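Long-range contacts in hydrolase, haloacid dehalogenase-like family (PDB 2I6X), which probably acts as a hydrolase of the haloacid dehalogenase (HAD) superfamily, built on a parallel-sheet core domain with helices on both sides: residues A[93-101]-A[197-207]; A[150-160]-A[178-188]. All coordinates share one frame; numbering follows the deposited sequence.

Contact 1 of 2, residues A[93-101]-A[197-207]; sequences EKFDYIDSL and ENWIPAITRLL
The ring of Tyr-97 lies between two aliphatic side chains: Ile-200 CG2 is over the centre of one face, 4.0 Å from the Tyr-97 ring centroid, and CG of Leu-101, from its own helix, is over the rim of the opposite face. Ile-203 CG2 sits at the edge. Trp-199 turns an edge of its indole to Tyr-97, with CZ3 3.7 Å from Tyr-97 CD2, and offers a face to the extended methylenes of Lys-94. A chi1 of 174°, with CG opposite the backbone N, carries the Tyr-97 ring across as a knob into the hole formed by Ile-200, Ile-203, Thr-204 and Leu-207. These helices run almost parallel (16°) on one side of the Rossmann-like HAD core, against strands 7-10 and 170-173. Lysine suits its position because its hydrocarbon chain packs on the indole while Lys-94 NZ donates to Glu-197 O at 2.8 Å, tilted 28° from the carbonyl plane. Lys-94 NZ and Trp-199 NE1, both donors, also share Val-15 O as acceptor. Asn-198 OD1 takes a bond from Ile-200 N at 3.2 Å, capping the N-terminal end of the second helix. Farther along, Leu-101 CD2 and Leu-207 CD1 meet tip to tip at 3.8 Å.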
loop_
_atom_site.group_PDB
_atom_site.type_symbol
_atom_site.label_atom_id
_atom_site.label_comp_id
_atom_site.label_asym_id
_atom_site.label_seq_id
_atom_site.Cartn_x
_atom_site.Cartn_y
_atom_site.Cartn_z
ATOM N N GLU A 93 10.038 -10.498 -8.499
ATOM C CA GLU A 93 11.348 -10.646 -7.873
ATOM C C GLU A 93 11.436 -10.068 -6.460
ATOM O O GLU A 93 12.085 -10.657 -5.609
ATOM C CB GLU A 93 12.503 -10.202 -8.781
ATOM C CG GLU A 93 12.863 -8.711 -8.839
ATOM C CD GLU A 93 14.081 -8.461 -9.769
ATOM O OE1 GLU A 93 15.239 -8.773 -9.363
ATOM O OE2 GLU A 93 13.875 -7.969 -10.918
ATOM N N LYS A 94 10.760 -8.946 -6.212
ATOM C CA LYS A 94 10.729 -8.375 -4.872
ATOM C C LYS A 94 9.916 -9.242 -3.923
ATOM O O LYS A 94 10.271 -9.369 -2.757
ATOM C CB LYS A 94 10.239 -6.934 -4.880
ATOM C CG LYS A 94 11.171 -5.984 -5.626
ATOM C CD LYS A 94 10.558 -4.597 -5.657
ATOM C CE LYS A 94 11.315 -3.612 -6.536
ATOM N NZ LYS A 94 10.614 -2.287 -6.527
ATOM N N PHE A 95 8.856 -9.882 -4.422
ATOM C CA PHE A 95 8.134 -10.845 -3.581
ATOM C C PHE A 95 8.965 -12.094 -3.277
ATOM O O PHE A 95 8.954 -12.584 -2.149
ATOM C CB PHE A 95 6.768 -11.199 -4.167
ATOM C CG PHE A 95 5.717 -10.199 -3.841
ATOM C CD1 PHE A 95 5.123 -10.180 -2.571
ATOM C CD2 PHE A 95 5.342 -9.236 -4.772
ATOM C CE1 PHE A 95 4.123 -9.229 -2.244
ATOM C CE2 PHE A 95 4.363 -8.273 -4.454
ATOM C CZ PHE A 95 3.748 -8.281 -3.186
ATOM N N ASP A 96 9.684 -12.591 -4.282
ATOM C CA ASP A 96 10.635 -13.670 -4.073
ATOM C C ASP A 96 11.671 -13.323 -3.001
ATOM O O ASP A 96 11.952 -14.145 -2.131
ATOM C CB ASP A 96 11.338 -14.050 -5.391
ATOM C CG ASP A 96 10.490 -14.962 -6.256
ATOM O OD1 ASP A 96 9.481 -15.508 -5.745
ATOM O OD2 ASP A 96 10.823 -15.149 -7.442
ATOM N N TYR A 97 12.211 -12.103 -3.068
ATOM C CA TYR A 97 13.216 -11.645 -2.131
ATOM C C TYR A 97 12.654 -11.567 -0.715
ATOM O O TYR A 97 13.298 -11.969 0.241
ATOM C CB TYR A 97 13.789 -10.290 -2.545
ATOM C CG TYR A 97 14.721 -9.739 -1.500
ATOM C CD1 TYR A 97 15.917 -10.405 -1.181
ATOM C CD2 TYR A 97 14.409 -8.580 -0.811
ATOM C CE1 TYR A 97 16.777 -9.918 -0.186
ATOM C CE2 TYR A 97 15.266 -8.070 0.192
ATOM C CZ TYR A 97 16.442 -8.749 0.494
ATOM O OH TYR A 97 17.288 -8.262 1.457
ATOM N N ILE A 98 11.449 -11.042 -0.600
ATOM C CA ILE A 98 10.750 -10.926 0.667
ATOM C C ILE A 98 10.528 -12.333 1.207
ATOM O O ILE A 98 10.696 -12.582 2.379
ATOM C CB ILE A 98 9.414 -10.142 0.473
ATOM C CG1 ILE A 98 9.704 -8.660 0.297
ATOM C CG2 ILE A 98 8.439 -10.295 1.640
ATOM C CD1 ILE A 98 8.436 -7.864 0.189
ATOM N N ASP A 99 10.177 -13.259 0.331
ATOM C CA ASP A 99 9.948 -14.621 0.753
ATOM C C ASP A 99 11.200 -15.257 1.367
ATOM O O ASP A 99 11.090 -16.084 2.284
ATOM C CB ASP A 99 9.449 -15.466 -0.410
ATOM C CG ASP A 99 8.898 -16.799 0.054
ATOM O OD1 ASP A 99 9.385 -17.845 -0.432
ATOM O OD2 ASP A 99 8.001 -16.793 0.941
ATOM N N SER A 100 12.376 -14.869 0.860
ATOM C CA SER A 100 13.651 -15.333 1.399
ATOM C C SER A 100 13.957 -14.739 2.768
ATOM O O SER A 100 14.761 -15.284 3.513
ATOM C CB SER A 100 14.803 -15.043 0.429
ATOM O OG SER A 100 15.124 -13.672 0.384
ATOM N N LEU A 101 13.312 -13.622 3.099
ATOM C CA LEU A 101 13.588 -12.934 4.338
ATOM C C LEU A 101 12.853 -13.537 5.521
ATOM O O LEU A 101 13.201 -13.263 6.654
ATOM C CB LEU A 101 13.226 -11.461 4.209
ATOM C CG LEU A 101 14.113 -10.602 3.314
ATOM C CD1 LEU A 101 13.607 -9.181 3.355
ATOM C CD2 LEU A 101 15.544 -10.661 3.770
ATOM N N GLU A 197 11.946 1.574 -8.433
ATOM C CA GLU A 197 13.369 1.315 -8.186
ATOM C C GLU A 197 13.613 -0.160 -7.804
ATOM O O GLU A 197 12.836 -0.724 -7.030
ATOM C CB GLU A 197 13.835 2.222 -7.050
ATOM C CG GLU A 197 15.353 2.299 -6.848
ATOM C CD GLU A 197 15.705 3.087 -5.579
ATOM O OE1 GLU A 197 16.717 2.747 -4.906
ATOM O OE2 GLU A 197 14.949 4.031 -5.237
ATOM N N ASN A 198 14.683 -0.777 -8.311
ATOM C CA ASN A 198 15.117 -2.065 -7.753
ATOM C C ASN A 198 15.934 -1.882 -6.501
ATOM O O ASN A 198 17.146 -1.652 -6.574
ATOM C CB ASN A 198 15.932 -2.960 -8.704
ATOM C CG ASN A 198 16.274 -4.324 -8.033
ATOM O OD1 ASN A 198 15.583 -4.737 -7.075
ATOM N ND2 ASN A 198 17.322 -5.005 -8.509
ATOM N N TRP A 199 15.284 -2.034 -5.359
ATOM C CA TRP A 199 15.926 -1.735 -4.086
ATOM C C TRP A 199 16.521 -2.951 -3.394
ATOM O O TRP A 199 17.025 -2.824 -2.289
ATOM C CB TRP A 199 14.948 -1.047 -3.136
ATOM C CG TRP A 199 13.568 -1.679 -3.063
ATOM C CD1 TRP A 199 12.409 -1.136 -3.544
ATOM C CD2 TRP A 199 13.210 -2.938 -2.472
ATOM N NE1 TRP A 199 11.354 -1.974 -3.299
ATOM C CE2 TRP A 199 11.807 -3.082 -2.627
ATOM C CE3 TRP A 199 13.928 -3.961 -1.839
ATOM C CZ2 TRP A 199 11.102 -4.229 -2.164
ATOM C CZ3 TRP A 199 13.243 -5.090 -1.383
ATOM C CH2 TRP A 199 11.840 -5.221 -1.560
ATOM N N ILE A 200 16.420 -4.123 -4.019
ATOM C CA ILE A 200 16.908 -5.345 -3.409
ATOM C C ILE A 200 18.367 -5.206 -2.986
ATOM O O ILE A 200 18.663 -5.448 -1.820
ATOM C CB ILE A 200 16.686 -6.608 -4.281
ATOM C CG1 ILE A 200 15.192 -6.938 -4.357
ATOM C CG2 ILE A 200 17.461 -7.793 -3.721
ATOM C CD1 ILE A 200 14.846 -7.903 -5.498
ATOM N N PRO A 201 19.284 -4.819 -3.915
ATOM C CA PRO A 201 20.687 -4.667 -3.456
ATOM C C PRO A 201 20.894 -3.726 -2.247
ATOM O O PRO A 201 21.609 -4.088 -1.307
ATOM C CB PRO A 201 21.421 -4.173 -4.717
ATOM C CG PRO A 201 20.599 -4.731 -5.872
ATOM C CD PRO A 201 19.163 -4.568 -5.371
ATOM N N ALA A 202 20.243 -2.560 -2.253
ATOM C CA ALA A 202 20.385 -1.574 -1.167
ATOM C C ALA A 202 19.830 -2.068 0.171
ATOM O O ALA A 202 20.422 -1.833 1.232
ATOM C CB ALA A 202 19.724 -0.243 -1.540
ATOM N N ILE A 203 18.674 -2.725 0.122
ATOM C CA ILE A 203 18.081 -3.302 1.329
ATOM C C ILE A 203 18.941 -4.486 1.863
ATOM O O ILE A 203 19.206 -4.560 3.066
ATOM C CB ILE A 203 16.588 -3.665 1.105
ATOM C CG1 ILE A 203 15.743 -2.416 0.791
ATOM C CG2 ILE A 203 16.002 -4.470 2.275
ATOM C CD1 ILE A 203 15.918 -1.208 1.715
ATOM N N THR A 204 19.395 -5.371 0.967
ATOM C CA THR A 204 20.295 -6.493 1.305
ATOM C C THR A 204 21.522 -5.979 2.064
ATOM O O THR A 204 22.067 -6.674 2.935
ATOM C CB THR A 204 20.772 -7.257 0.026
ATOM O OG1 THR A 204 19.654 -7.531 -0.825
ATOM C CG2 THR A 204 21.467 -8.578 0.366
ATOM N N ARG A 205 21.938 -4.758 1.710
ATOM C CA ARG A 205 23.042 -4.041 2.349
ATOM C C ARG A 205 22.672 -3.576 3.743
ATOM O O ARG A 205 23.430 -3.790 4.684
ATOM C CB ARG A 205 23.433 -2.816 1.518
ATOM C CG ARG A 205 24.826 -2.842 0.922
ATOM C CD ARG A 205 25.744 -1.854 1.654
ATOM N NE ARG A 205 26.967 -1.518 0.900
ATOM C CZ ARG A 205 27.068 -0.507 0.034
ATOM N NH1 ARG A 205 28.214 -0.276 -0.590
ATOM N NH2 ARG A 205 26.022 0.284 -0.206
ATOM N N LEU A 206 21.518 -2.924 3.874
ATOM C CA LEU A 206 21.084 -2.410 5.166
ATOM C C LEU A 206 20.993 -3.524 6.195
ATOM O O LEU A 206 21.380 -3.333 7.345
ATOM C CB LEU A 206 19.736 -1.678 5.072
ATOM C CG LEU A 206 19.647 -0.312 4.378
ATOM C CD1 LEU A 206 18.244 0.251 4.518
ATOM C CD2 LEU A 206 20.671 0.709 4.890
ATOM N N LEU A 207 20.504 -4.686 5.766
ATOM C CA LEU A 207 20.279 -5.815 6.665
ATOM C C LEU A 207 21.581 -6.416 7.191
ATOM O O LEU A 207 21.593 -7.044 8.246
ATOM C CB LEU A 207 19.400 -6.877 5.995
ATOM C CG LEU A 207 18.031 -6.374 5.520
ATOM C CD1 LEU A 207 17.290 -7.472 4.781
ATOM C CD2 LEU A 207 17.204 -5.822 6.687
#

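Contact 2 of 2, residues A[150-160]-A[178-188]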
loop_
_atom_site.group_PDB
_atom_site.type_symbol
_atom_site.label_atom_id
_atom_site.label_comp_id
_atom_site.label_asym_id
_atom_site.label_seq_id
_atom_site.Cartn_x
_atom_site.Cartn_y
_atom_site.Cartn_z
ATOM N N LYS A 150 -1.866 6.389 6.877
ATOM C CA LYS A 150 -0.624 7.139 6.867
ATOM C C LYS A 150 -0.904 8.484 6.193
ATOM O O LYS A 150 -1.724 8.551 5.290
ATOM C CB LYS A 150 0.422 6.381 6.074
ATOM C CG LYS A 150 0.773 5.046 6.662
ATOM C CD LYS A 150 1.875 4.335 5.847
ATOM C CE LYS A 150 1.301 3.789 4.564
ATOM N NZ LYS A 150 2.357 3.198 3.724
ATOM N N PRO A 151 -0.190 9.537 6.603
ATOM C CA PRO A 151 0.931 9.510 7.556
ATOM C C PRO A 151 0.610 9.756 9.038
ATOM O O PRO A 151 1.493 10.126 9.794
ATOM C CB PRO A 151 1.852 10.626 7.021
ATOM C CG PRO A 151 0.887 11.628 6.359
ATOM C CD PRO A 151 -0.425 10.893 6.078
ATOM N N ASN A 152 -0.628 9.555 9.463
ATOM C CA ASN A 152 -0.957 9.754 10.872
ATOM C C ASN A 152 -0.205 8.740 11.705
ATOM O O ASN A 152 0.018 7.604 11.261
ATOM C CB ASN A 152 -2.447 9.596 11.115
ATOM C CG ASN A 152 -3.269 10.626 10.384
ATOM O OD1 ASN A 152 -2.882 11.782 10.321
ATOM N ND2 ASN A 152 -4.415 10.212 9.826
ATOM N N GLU A 153 0.180 9.161 12.905
ATOM C CA GLU A 153 0.844 8.294 13.879
ATOM C C GLU A 153 -0.055 7.171 14.379
ATOM O O GLU A 153 0.435 6.077 14.642
ATOM C CB GLU A 153 1.399 9.115 15.066
ATOM C CG GLU A 153 2.575 9.967 14.663
ATOM C CD GLU A 153 3.149 10.819 15.758
ATOM O OE1 GLU A 153 2.756 10.680 16.944
ATOM O OE2 GLU A 153 4.037 11.640 15.432
ATOM N N ASP A 154 -1.363 7.407 14.479
ATOM C CA ASP A 154 -2.242 6.355 14.991
ATOM C C ASP A 154 -2.085 5.010 14.276
ATOM O O ASP A 154 -2.080 3.975 14.930
ATOM C CB ASP A 154 -3.715 6.774 15.203
ATOM C CG ASP A 154 -4.429 7.281 13.938
ATOM O OD1 ASP A 154 -5.463 7.972 14.149
ATOM O OD2 ASP A 154 -4.022 7.014 12.779
ATOM N N ILE A 155 -1.890 5.020 12.963
ATOM C CA ILE A 155 -1.788 3.753 12.232
ATOM C C ILE A 155 -0.448 3.041 12.563
ATOM O O ILE A 155 -0.424 1.826 12.765
ATOM C CB ILE A 155 -2.043 3.898 10.687
ATOM C CG1 ILE A 155 -2.433 2.517 10.093
ATOM C CG2 ILE A 155 -0.831 4.618 9.962
ATOM C CD1 ILE A 155 -2.716 2.454 8.561
ATOM N N PHE A 156 0.642 3.798 12.647
ATOM C CA PHE A 156 1.906 3.270 13.173
ATOM C C PHE A 156 1.777 2.691 14.586
ATOM O O PHE A 156 2.344 1.617 14.880
ATOM C CB PHE A 156 2.989 4.338 13.146
ATOM C CG PHE A 156 3.427 4.721 11.739
ATOM C CD1 PHE A 156 4.540 4.123 11.156
ATOM C CD2 PHE A 156 2.717 5.670 11.009
ATOM C CE1 PHE A 156 4.960 4.472 9.854
ATOM C CE2 PHE A 156 3.115 6.041 9.688
ATOM C CZ PHE A 156 4.235 5.441 9.109
ATOM N N LEU A 157 1.046 3.397 15.452
ATOM C CA LEU A 157 0.934 2.981 16.836
ATOM C C LEU A 157 0.095 1.696 17.015
ATOM O O LEU A 157 0.443 0.836 17.828
ATOM C CB LEU A 157 0.435 4.138 17.727
ATOM C CG LEU A 157 1.297 5.424 17.767
ATOM C CD1 LEU A 157 0.686 6.426 18.716
ATOM C CD2 LEU A 157 2.689 5.166 18.229
ATOM N N GLU A 158 -0.992 1.568 16.250
ATOM C CA GLU A 158 -1.775 0.344 16.245
ATOM C C GLU A 158 -0.883 -0.847 15.841
ATOM O O GLU A 158 -0.861 -1.871 16.538
ATOM C CB GLU A 158 -3.001 0.474 15.335
ATOM C CG GLU A 158 -3.987 -0.691 15.506
ATOM C CD GLU A 158 -5.286 -0.549 14.701
ATOM O OE1 GLU A 158 -5.727 0.598 14.505
ATOM O OE2 GLU A 158 -5.889 -1.574 14.288
HETATM N N MSE A 159 -0.127 -0.673 14.749
HETATM C CA MSE A 159 0.848 -1.647 14.258
HETATM C C MSE A 159 1.873 -2.094 15.312
HETATM O O MSE A 159 2.057 -3.292 15.540
HETATM C CB MSE A 159 1.578 -1.109 13.017
HETATM C CG MSE A 159 2.720 -2.018 12.583
HETATM SE SE MSE A 159 3.542 -1.527 10.879
HETATM C CE MSE A 159 4.525 0.063 11.518
ATOM N N ILE A 160 2.539 -1.126 15.934
ATOM C CA ILE A 160 3.442 -1.367 17.081
ATOM C C ILE A 160 2.796 -2.169 18.201
ATOM O O ILE A 160 3.345 -3.196 18.615
ATOM C CB ILE A 160 4.026 -0.024 17.592
ATOM C CG1 ILE A 160 4.878 0.651 16.485
ATOM C CG2 ILE A 160 4.806 -0.175 18.905
ATOM C CD1 ILE A 160 5.183 2.145 16.796
ATOM N N ALA A 178 6.070 11.716 3.316
ATOM C CA ALA A 178 5.346 11.998 4.580
ATOM C C ALA A 178 5.260 10.765 5.466
ATOM O O ALA A 178 5.350 10.861 6.660
ATOM C CB ALA A 178 3.932 12.576 4.303
ATOM N N ASN A 179 5.093 9.597 4.864
ATOM C CA ASN A 179 5.087 8.320 5.588
ATOM C C ASN A 179 6.447 8.045 6.265
ATOM O O ASN A 179 6.498 7.700 7.455
ATOM C CB ASN A 179 4.718 7.182 4.612
ATOM C CG ASN A 179 3.295 7.325 4.022
ATOM O OD1 ASN A 179 2.478 8.121 4.492
ATOM N ND2 ASN A 179 2.997 6.520 2.991
ATOM N N VAL A 180 7.529 8.197 5.494
ATOM C CA VAL A 180 8.901 8.143 6.013
ATOM C C VAL A 180 9.180 9.124 7.149
ATOM O O VAL A 180 9.735 8.746 8.197
ATOM C CB VAL A 180 9.934 8.337 4.854
ATOM C CG1 VAL A 180 11.314 8.625 5.379
ATOM C CG2 VAL A 180 9.937 7.135 3.963
ATOM N N ALA A 181 8.812 10.387 6.958
ATOM C CA ALA A 181 8.954 11.398 8.024
ATOM C C ALA A 181 8.259 10.968 9.337
ATOM O O ALA A 181 8.802 11.154 10.416
ATOM C CB ALA A 181 8.427 12.758 7.554
ATOM N N THR A 182 7.074 10.374 9.244
ATOM C CA THR A 182 6.378 9.913 10.451
ATOM C C THR A 182 7.093 8.730 11.092
ATOM O O THR A 182 7.178 8.657 12.322
ATOM C CB THR A 182 4.880 9.567 10.170
ATOM O OG1 THR A 182 4.187 10.753 9.774
ATOM C CG2 THR A 182 4.197 8.984 11.390
ATOM N N ALA A 183 7.604 7.808 10.276
ATOM C CA ALA A 183 8.343 6.658 10.832
ATOM C C ALA A 183 9.661 7.078 11.504
ATOM O O ALA A 183 10.022 6.542 12.570
ATOM C CB ALA A 183 8.574 5.592 9.801
ATOM N N GLU A 184 10.352 8.050 10.908
ATOM C CA GLU A 184 11.527 8.671 11.555
ATOM C C GLU A 184 11.206 9.257 12.924
ATOM O O GLU A 184 11.934 9.043 13.875
ATOM C CB GLU A 184 12.131 9.769 10.669
ATOM C CG GLU A 184 12.942 9.214 9.479
ATOM C CD GLU A 184 14.268 8.530 9.891
ATOM O OE1 GLU A 184 14.770 8.739 11.049
ATOM O OE2 GLU A 184 14.819 7.791 9.032
ATOM N N ARG A 185 10.099 9.987 12.991
ATOM C CA ARG A 185 9.641 10.683 14.186
ATOM C C ARG A 185 9.397 9.664 15.321
ATOM O O ARG A 185 9.707 9.915 16.481
ATOM C CB ARG A 185 8.326 11.355 13.813
ATOM C CG ARG A 185 8.162 12.816 14.099
ATOM C CD ARG A 185 6.927 13.273 13.315
ATOM N NE ARG A 185 7.203 14.214 12.217
ATOM C CZ ARG A 185 6.593 14.203 11.026
ATOM N NH1 ARG A 185 6.920 15.115 10.107
ATOM N NH2 ARG A 185 5.694 13.276 10.712
ATOM N N LEU A 186 8.863 8.501 14.947
ATOM C CA LEU A 186 8.570 7.423 15.859
ATOM C C LEU A 186 9.756 6.511 16.207
ATOM O O LEU A 186 9.606 5.606 17.037
ATOM C CB LEU A 186 7.380 6.608 15.296
ATOM C CG LEU A 186 6.083 7.432 15.312
ATOM C CD1 LEU A 186 4.978 6.672 14.612
ATOM C CD2 LEU A 186 5.678 7.878 16.755
ATOM N N GLY A 187 10.905 6.717 15.558
ATOM C CA GLY A 187 12.118 5.987 15.894
ATOM C C GLY A 187 12.475 4.826 14.972
ATOM O O GLY A 187 13.435 4.100 15.261
ATOM N N PHE A 188 11.732 4.654 13.868
ATOM C CA PHE A 188 12.078 3.654 12.838
ATOM C C PHE A 188 13.351 3.982 12.052
ATOM O O PHE A 188 13.687 5.152 11.868
ATOM C CB PHE A 188 10.932 3.437 11.833
ATOM C CG PHE A 188 9.687 2.858 12.443
ATOM C CD1 PHE A 188 9.435 1.491 12.374
ATOM C CD2 PHE A 188 8.748 3.682 13.079
ATOM C CE1 PHE A 188 8.292 0.952 12.926
ATOM C CE2 PHE A 188 7.596 3.154 13.636
ATOM C CZ PHE A 188 7.359 1.786 13.579
#
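Phe-156 projects from helix 153-163 into the angle between that helix and helix 177-185, whose short segments here are inclined at 55°. Thr-182 CG2 meets Phe-156 CE2 at 3.6 Å and Ala-183 CB meets CE1, both from the same side of the ring and both obliquely; the backbone O of Asn-179 comes near CZ from that side too. The small alanine leaves room for a phenylalanine here. Leu-186 crosses the base of the same side chain, its CD1 3.4 Å from Phe-156 CB, while its other methyl, CD2, lies along the carboxylate end of Glu-153. Phe-188 extends the apolar layer. Its CZ is approached by the selenomethionine CE of Met-159 from the opposite direction and by Ile-160 CD1, each 3.9 Å from Phe-188 CZ. Gly-187 (phi 101°) forms the Schellman motif that ends the helix and brings Phe-188 back to the interface; glycine suits it because a side chain would jam against the preceding carbonyl O.

Thr-182 has two roles. Placing OG1 beside the backbone N (chi1 -64°) leaves CG2 for the phenylalanine, while Thr-182 OG1 donates to Pro-151 O at 2.8 Å, in the carbonyl plane and on a lone pair. The loop that follows the cis Lys-150–Pro-151 peptide is thus fastened to the helix, and Pro-151 CG rests on Ala-178 CB at 3.8 Å. Lys-150 and Asn-179 cross at about a right angle, Lys-150 CB lying 3.1 Å from Asn-179 OD1. Lys-150 NZ donates to Leu-110 O and forms a salt bridge with Asp-174 OD2, which also accepts from Asn-179 ND2. This lysine before a proline, bridged to an aspartate directly following strand 170-173, is consistent with motifs III and IV of the HAD active site.

How the contacts relate
From the N terminus the chain lays down strand 7-10 of the parallel sheet, passes through a largely helical region and returns with helix 92-101, the first half of contact 1. Its partner, helix 200-207, comes near the C terminus, so contact 1 closes a long loop. Contact 2 is nested inside it, closing a much shorter loop that contains strand 170-173. The two contacts do not touch: their centres are 22 Å apart and their nearest atoms about 9 Å. They pack on opposite faces of the sheet, contact 1 against Leu-171 and Ile-173, contact 2 against Thr-170 and Phe-172, so that strand 170-173 is sandwiched between them.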